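Local coordinates for mandalate racemase/muconate lactonizing enzyme (Unidentified, PDB 4E4U) that is a putative mandelate racemase/muconate lactonizing enzyme, which probably catalyses metal-dependent proton abstraction from the carbon beside a substrate carboxylate, at the interface of chains A and B. Residues are numbered along the deposited sequence; one frame, centred on the assembly and turned at random. Chains: chain A/B, Mandalate racemase/muconate lactonizing enzyme.

Contact 1: the interface of chains A and B. Residues chain A 45-46, 384-386, 389; chain B 56, 60, 80.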
ATOM      1  N   PHE A  45     -33.462   2.623 -20.786  1.00 12.09           N
ATOM      2  CA  PHE A  45     -34.899   2.634 -21.052  1.00 12.51           C
ATOM      3  C   PHE A  45     -35.117   2.926 -22.523  1.00 13.32           C
ATOM      4  O   PHE A  45     -34.292   3.598 -23.145  1.00 13.70           O
ATOM      5  CB  PHE A  45     -35.607   3.712 -20.223  1.00 11.97           C
ATOM      6  CG  PHE A  45     -35.171   3.748 -18.793  1.00 11.14           C
ATOM      7  CD1 PHE A  45     -35.402   2.662 -17.958  1.00 11.77           C
ATOM      8  CD2 PHE A  45     -34.520   4.861 -18.278  1.00 12.09           C
ATOM      9  CE1 PHE A  45     -34.987   2.687 -16.630  1.00 11.69           C
ATOM     10  CE2 PHE A  45     -34.100   4.887 -16.955  1.00 12.56           C
ATOM     11  CZ  PHE A  45     -34.336   3.797 -16.127  1.00 11.83           C
ATOM     12  N   GLY A  46     -36.234   2.439 -23.064  1.00 13.91           N
ATOM     13  CA  GLY A  46     -36.570   2.620 -24.466  1.00 14.87           C
ATOM     14  C   GLY A  46     -36.998   4.027 -24.839  1.00 15.07           C
ATOM     15  O   GLY A  46     -37.219   4.868 -23.970  1.00 15.17           O
ATOM     16  N   GLU A 384     -39.319  -2.996 -31.274  1.00 26.60           N
ATOM     17  CA  GLU A 384     -39.461  -3.572 -29.947  1.00 27.08           C
ATOM     18  C   GLU A 384     -38.184  -3.467 -29.109  1.00 23.44           C
ATOM     19  O   GLU A 384     -38.234  -3.486 -27.878  1.00 23.62           O
ATOM     20  CB  GLU A 384     -39.876  -5.043 -30.076  1.00 31.44           C
ATOM     21  CG  GLU A 384     -38.950  -5.902 -30.961  1.00 35.74           C
ATOM     22  CD  GLU A 384     -39.089  -5.614 -32.458  1.00 39.09           C
ATOM     23  OE1 GLU A 384     -40.063  -4.936 -32.857  1.00 40.06           O
ATOM     24  OE2 GLU A 384     -38.213  -6.054 -33.235  1.00 40.70           O
ATOM     25  N   ARG A 385     -37.041  -3.349 -29.775  1.00 20.30           N
ATOM     26  CA  ARG A 385     -35.751  -3.465 -29.101  1.00 19.19           C
ATOM     27  C   ARG A 385     -35.180  -2.143 -28.607  1.00 17.07           C
ATOM     28  O   ARG A 385     -35.523  -1.070 -29.113  1.00 17.76           O
ATOM     29  CB  ARG A 385     -34.730  -4.136 -30.023  1.00 22.05           C
ATOM     30  CG  ARG A 385     -35.026  -5.597 -30.332  1.00 24.71           C
ATOM     31  CD  ARG A 385     -33.953  -6.194 -31.234  1.00 27.32           C
ATOM     32  NE  ARG A 385     -32.642  -6.248 -30.593  1.00 29.06           N
ATOM     33  CZ  ARG A 385     -32.152  -7.321 -29.977  1.00 30.51           C
ATOM     34  NH1 ARG A 385     -32.867  -8.438 -29.911  1.00 31.73           N
ATOM     35  NH2 ARG A 385     -30.947  -7.278 -29.427  1.00 30.96           N
ATOM     36  N   LEU A 386     -34.302  -2.236 -27.612  1.00 15.37           N
ATOM     37  CA  LEU A 386     -33.476  -1.107 -27.199  1.00 13.87           C
ATOM     38  C   LEU A 386     -32.367  -0.888 -28.227  1.00 14.93           C
ATOM     39  O   LEU A 386     -32.161  -1.721 -29.110  1.00 16.33           O
ATOM     40  CB  LEU A 386     -32.866  -1.383 -25.829  1.00 13.48           C
ATOM     41  CG  LEU A 386     -33.849  -1.524 -24.669  1.00 13.81           C
ATOM     42  CD1 LEU A 386     -33.144  -2.045 -23.434  1.00 14.17           C
ATOM     43  CD2 LEU A 386     -34.510  -0.182 -24.397  1.00 14.75           C
ATOM     44  N   GLN A 389     -28.791  -4.483 -26.782  1.00 15.13           N
ATOM     45  CA  GLN A 389     -29.274  -5.333 -25.694  1.00 15.11           C
ATOM     46  C   GLN A 389     -28.245  -6.391 -25.326  1.00 15.70           C
ATOM     47  O   GLN A 389     -27.366  -6.721 -26.133  1.00 18.15           O
ATOM     48  CB  GLN A 389     -30.594  -6.021 -26.078  1.00 15.52           C
ATOM     49  CG  GLN A 389     -31.718  -5.036 -26.332  1.00 15.98           C
ATOM     50  CD  GLN A 389     -33.079  -5.657 -26.599  1.00 16.22           C
ATOM     51  OE1 GLN A 389     -34.056  -4.931 -26.792  1.00 16.15           O
ATOM     52  NE2 GLN A 389     -33.156  -6.988 -26.619  1.00 17.02           N
TER
ATOM     53  N   ASP B  56     -41.838   0.722 -19.120  1.00 13.60           N
ATOM     54  CA  ASP B  56     -40.804   0.179 -19.985  1.00 13.67           C
ATOM     55  C   ASP B  56     -40.028  -0.948 -19.305  1.00 12.77           C
ATOM     56  O   ASP B  56     -39.821  -2.015 -19.889  1.00 13.75           O
ATOM     57  CB  ASP B  56     -39.854   1.294 -20.418  1.00 14.86           C
ATOM     58  CG  ASP B  56     -38.886   0.848 -21.491  1.00 16.72           C
ATOM     59  OD1 ASP B  56     -39.319   0.734 -22.659  1.00 18.72           O
ATOM     60  OD2 ASP B  56     -37.699   0.619 -21.174  1.00 17.49           O
ATOM     61  N   ARG B  60     -40.207  -5.020 -20.437  1.00 13.55           N
ATOM     62  CA  ARG B  60     -39.009  -5.683 -20.939  1.00 14.19           C
ATOM     63  C   ARG B  60     -38.493  -6.768 -20.016  1.00 14.12           C
ATOM     64  O   ARG B  60     -37.994  -7.786 -20.488  1.00 14.83           O
ATOM     65  CB  ARG B  60     -37.880  -4.672 -21.195  1.00 14.42           C
ATOM     66  CG  ARG B  60     -38.191  -3.680 -22.281  1.00 15.50           C
ATOM     67  CD  ARG B  60     -37.058  -2.681 -22.463  1.00 16.21           C
ATOM     68  NE  ARG B  60     -37.565  -1.557 -23.233  1.00 17.38           N
ATOM     69  CZ  ARG B  60     -37.717  -1.567 -24.550  1.00 17.83           C
ATOM     70  NH1 ARG B  60     -37.352  -2.631 -25.260  1.00 17.07           N
ATOM     71  NH2 ARG B  60     -38.222  -0.504 -25.161  1.00 19.14           N
ATOM     72  N   SER B  80     -29.755  -3.893 -18.639  1.00 10.09           N
ATOM     73  CA  SER B  80     -30.637  -3.345 -19.668  1.00 10.51           C
ATOM     74  C   SER B  80     -29.946  -2.380 -20.630  1.00 10.62           C
ATOM     75  O   SER B  80     -29.344  -1.393 -20.207  1.00 12.03           O
ATOM     76  CB  SER B  80     -31.822  -2.645 -18.994  1.00 11.28           C
ATOM     77  OG  SER B  80     -32.807  -2.252 -19.937  1.00 11.77           O
TER
HETATM   78  O   HOH W   1     -35.699  -5.041 -24.649  1.00 19.62           O
HETATM   79  O   HOH W   2     -38.048  -0.187 -27.927  1.00 27.45           O
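Extended backbone at A:Gly46 (phi -73°, psi 169°) presents its amide N to the carboxylate oxygen OD2 of B:Asp56, at 3.0 Å, just ahead of helix 47-61 of chain A. In this enolase-superfamily protein the same helix of chain B supplies the partners, B:Asp56 and B:Arg60, one helical turn apart. Glycine probably suits the place, since it has no side chain to crowd the carboxylate, whose charge the nearby helix start may help stabilise. B:Asp56 OD2 is gripped twice: A:Gly46 N comes from above one face of the carboxylate and B:Arg60 NE, 3.0 Å from that oxygen, from the opposite face. B:Arg60 holds the carboxylate side-on, its NH2 reaching the syn lone pair of B:Asp56 OD1 at 3.0 Å. This salt bridge probably helps fix the rotation of the guanidinium group, and B:Arg60 NH1 reaches the backbone carbonyl A:Glu384 O, 2.9 Å away; A:Glu384 is poorly ordered, so this bond is less certain. Arginine can serve all these partners at once: water 1 joins NH1 to A:Gln389 OE1, and water 2 joins NH2 to A:Arg385 O. A:Leu386 lays its methyl CD2 over the centre of one guanidinium face, 3.5 Å from B:Arg60 CZ. Its CG stands beside the backbone N (chi1 -64°), and the other methyl, CD1, turns towards B:Ser80 OG. A:Gln389 OE1 accepts from A:Leu386 N at 2.8 Å, pinning the leucine backbone beneath the arginine.

Contact 2: the interface of chains A and B. Residues chain A 78, 83-85; chain B 238-239, 260.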
ATOM      1  N   TYR A  78     -26.463  16.787 -12.847  1.00  9.53           N
ATOM      2  CA  TYR A  78     -25.760  15.835 -11.996  1.00 10.09           C
ATOM      3  C   TYR A  78     -26.354  15.764 -10.590  1.00  9.93           C
ATOM      4  O   TYR A  78     -26.301  14.725  -9.943  1.00 10.72           O
ATOM      5  CB  TYR A  78     -24.277  16.235 -11.943  1.00 10.54           C
ATOM      6  CG  TYR A  78     -23.369  15.316 -11.159  1.00  9.40           C
ATOM      7  CD1 TYR A  78     -23.070  14.042 -11.618  1.00 10.17           C
ATOM      8  CD2 TYR A  78     -22.782  15.737  -9.974  1.00 10.05           C
ATOM      9  CE1 TYR A  78     -22.223  13.213 -10.921  1.00 10.04           C
ATOM     10  CE2 TYR A  78     -21.937  14.909  -9.260  1.00 10.78           C
ATOM     11  CZ  TYR A  78     -21.661  13.643  -9.737  1.00 10.05           C
ATOM     12  OH  TYR A  78     -20.818  12.794  -9.053  1.00 10.89           O
ATOM     13  N   THR A  83     -29.282  13.868  -5.943  1.00  9.90           N
ATOM     14  CA  THR A  83     -28.469  12.742  -6.372  1.00 10.43           C
ATOM     15  C   THR A  83     -26.996  13.129  -6.227  1.00 10.45           C
ATOM     16  O   THR A  83     -26.380  12.832  -5.202  1.00 10.95           O
ATOM     17  CB  THR A  83     -28.872  12.265  -7.798  1.00 11.18           C
ATOM     18  OG1 THR A  83     -28.858  13.373  -8.709  1.00 11.74           O
ATOM     19  CG2 THR A  83     -30.280  11.639  -7.765  1.00 11.85           C
ATOM     20  N   GLN A  84     -26.445  13.830  -7.212  1.00 10.80           N
ATOM     21  CA  GLN A  84     -25.060  14.306  -7.126  1.00 10.26           C
ATOM     22  C   GLN A  84     -24.072  13.140  -7.053  1.00 10.04           C
ATOM     23  O   GLN A  84     -23.022  13.210  -6.409  1.00 10.75           O
ATOM     24  CB  GLN A  84     -24.861  15.303  -5.972  1.00 11.08           C
ATOM     25  CG  GLN A  84     -23.731  16.283  -6.232  1.00 11.23           C
ATOM     26  CD  GLN A  84     -23.757  17.453  -5.275  1.00 10.66           C
ATOM     27  OE1 GLN A  84     -23.393  17.328  -4.101  1.00 12.37           O
ATOM     28  NE2 GLN A  84     -24.223  18.599  -5.759  1.00 10.81           N
ATOM     29  N   ARG A  85     -24.459  12.053  -7.709  1.00 10.25           N
ATOM     30  CA  ARG A  85     -23.553  10.993  -8.142  1.00  9.34           C
ATOM     31  C   ARG A  85     -24.089  10.577  -9.508  1.00 10.14           C
ATOM     32  O   ARG A  85     -25.212  10.926  -9.850  1.00 11.11           O
ATOM     33  CB  ARG A  85     -23.467   9.824  -7.135  1.00 10.26           C
ATOM     34  CG  ARG A  85     -24.772   9.424  -6.425  1.00 10.20           C
ATOM     35  CD  ARG A  85     -25.872   8.844  -7.339  1.00 10.30           C
ATOM     36  NE  ARG A  85     -25.349   7.857  -8.286  1.00 10.16           N
ATOM     37  CZ  ARG A  85     -24.998   6.607  -7.987  1.00 10.14           C
ATOM     38  NH1 ARG A  85     -25.153   6.134  -6.757  1.00 10.63           N
ATOM     39  NH2 ARG A  85     -24.505   5.818  -8.936  1.00 10.96           N
TER
ATOM     40  N   PRO B 238     -21.814  11.976  -2.541  1.00  9.43           N
ATOM     41  CA  PRO B 238     -21.587  10.570  -2.887  1.00  9.80           C
ATOM     42  C   PRO B 238     -20.766  10.449  -4.167  1.00 10.77           C
ATOM     43  O   PRO B 238     -20.632  11.421  -4.921  1.00 12.01           O
ATOM     44  CB  PRO B 238     -23.006  10.040  -3.127  1.00 10.04           C
ATOM     45  CG  PRO B 238     -23.789  11.257  -3.560  1.00 10.14           C
ATOM     46  CD  PRO B 238     -23.213  12.389  -2.758  1.00 10.02           C
ATOM     47  N   GLY B 239     -20.217   9.263  -4.412  1.00 11.67           N
ATOM     48  CA  GLY B 239     -19.524   9.013  -5.667  1.00 13.68           C
ATOM     49  C   GLY B 239     -18.014   9.110  -5.626  1.00 13.08           C
ATOM     50  O   GLY B 239     -17.360   8.985  -6.659  1.00 15.04           O
ATOM     51  N   ARG B 260     -27.783   7.550  -1.092  1.00  9.35           N
ATOM     52  CA  ARG B 260     -27.660   7.902  -2.505  1.00  9.35           C
ATOM     53  C   ARG B 260     -26.801   6.915  -3.282  1.00  9.79           C
ATOM     54  O   ARG B 260     -26.433   7.185  -4.426  1.00 11.15           O
ATOM     55  CB  ARG B 260     -27.130   9.327  -2.663  1.00 10.47           C
ATOM     56  CG  ARG B 260     -28.141  10.363  -2.229  1.00 11.11           C
ATOM     57  CD  ARG B 260     -27.642  11.749  -2.475  1.00 11.69           C
ATOM     58  NE  ARG B 260     -26.802  12.240  -1.393  1.00 11.47           N
ATOM     59  CZ  ARG B 260     -26.154  13.397  -1.426  1.00 10.61           C
ATOM     60  NH1 ARG B 260     -26.152  14.133  -2.539  1.00 10.88           N
ATOM     61  NH2 ARG B 260     -25.483  13.803  -0.357  1.00 11.84           N
TER
HETATM   62  O   HOH W   3     -20.305  13.840  -6.531  1.00 11.97           O
HETATM   63  O   HOH W   4     -24.234  16.250  -1.791  1.00 14.72           O
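The oxygen of water 3 is gripped by both chains, lying 2.8 Å from A:Gln84 O and 2.9 Å from B:Pro238 O. The two carbonyl oxygens come close, their C=O bonds roughly at right angles, and since they cannot hydrogen-bond to each other the water bridges them. It is also linked to the phenol oxygen A:Tyr78 OH, 2.8 Å from the oxygen of water 3; a tyrosine suits this spot because its hydroxyl reaches the water from the ring edge. Two arginines, one from each chain, reach across to backbone carbonyls of the partner. A:Arg85 NH1 donates to B:Arg260 O at 2.9 Å, within both the carbonyl plane and its own guanidinium plane, on a lone pair of the oxygen. To get there the side chain curls: its CG sits between the backbone N and the carbonyl carbon (chi1 38°), the crowded position, and the chain bends again at chi2 and chi3. The inner methylenes are thereby pressed against the partner, A:Arg85 CG lying 3.5 Å from B:Pro238 CG, with the two side chains crossing at about a right angle. B:Arg260 answers with NH1, which meets A:Thr83 O at 3.0 Å from above the carbonyl plane, 47° out of it. Its guanidinium lies against the proline of its own chain, B:Pro238 CD standing over the centre of one face, and the rigid proline ring backing that face probably limits how the group can turn. At the guanidinium edge, NH1 and NH2 share water 4, which passes the contact on to A:Gln84 OE1, 2.7 Å from the water oxygen. A:Thr83 OG1 bonds to A:Tyr78 O, tying the loop back to helix 70-79. In the fold, that N-terminal-domain loop abuts chain B loops that follow strands 231-233 and 255-257 of the enolase-type barrel.

About 25 Å separates the C-alpha centres of contact 1 and contact 2 along the same two-fold interface. The loop after helix 70-79 serves in both, but from opposite chains: chain B brings its start to contact 1, and chain A brings its later residues to contact 2. Contact 1 joins helix 47-61 to the C-terminal stretch of the partner, whereas contact 2 sets the N-terminal domain against partner barrel loops. With the symmetry twins, each patch occurs twice, which would fix the relative orientation of the subunits. The deposited assembly holds eight copies, and this pairing may be its dimeric unit.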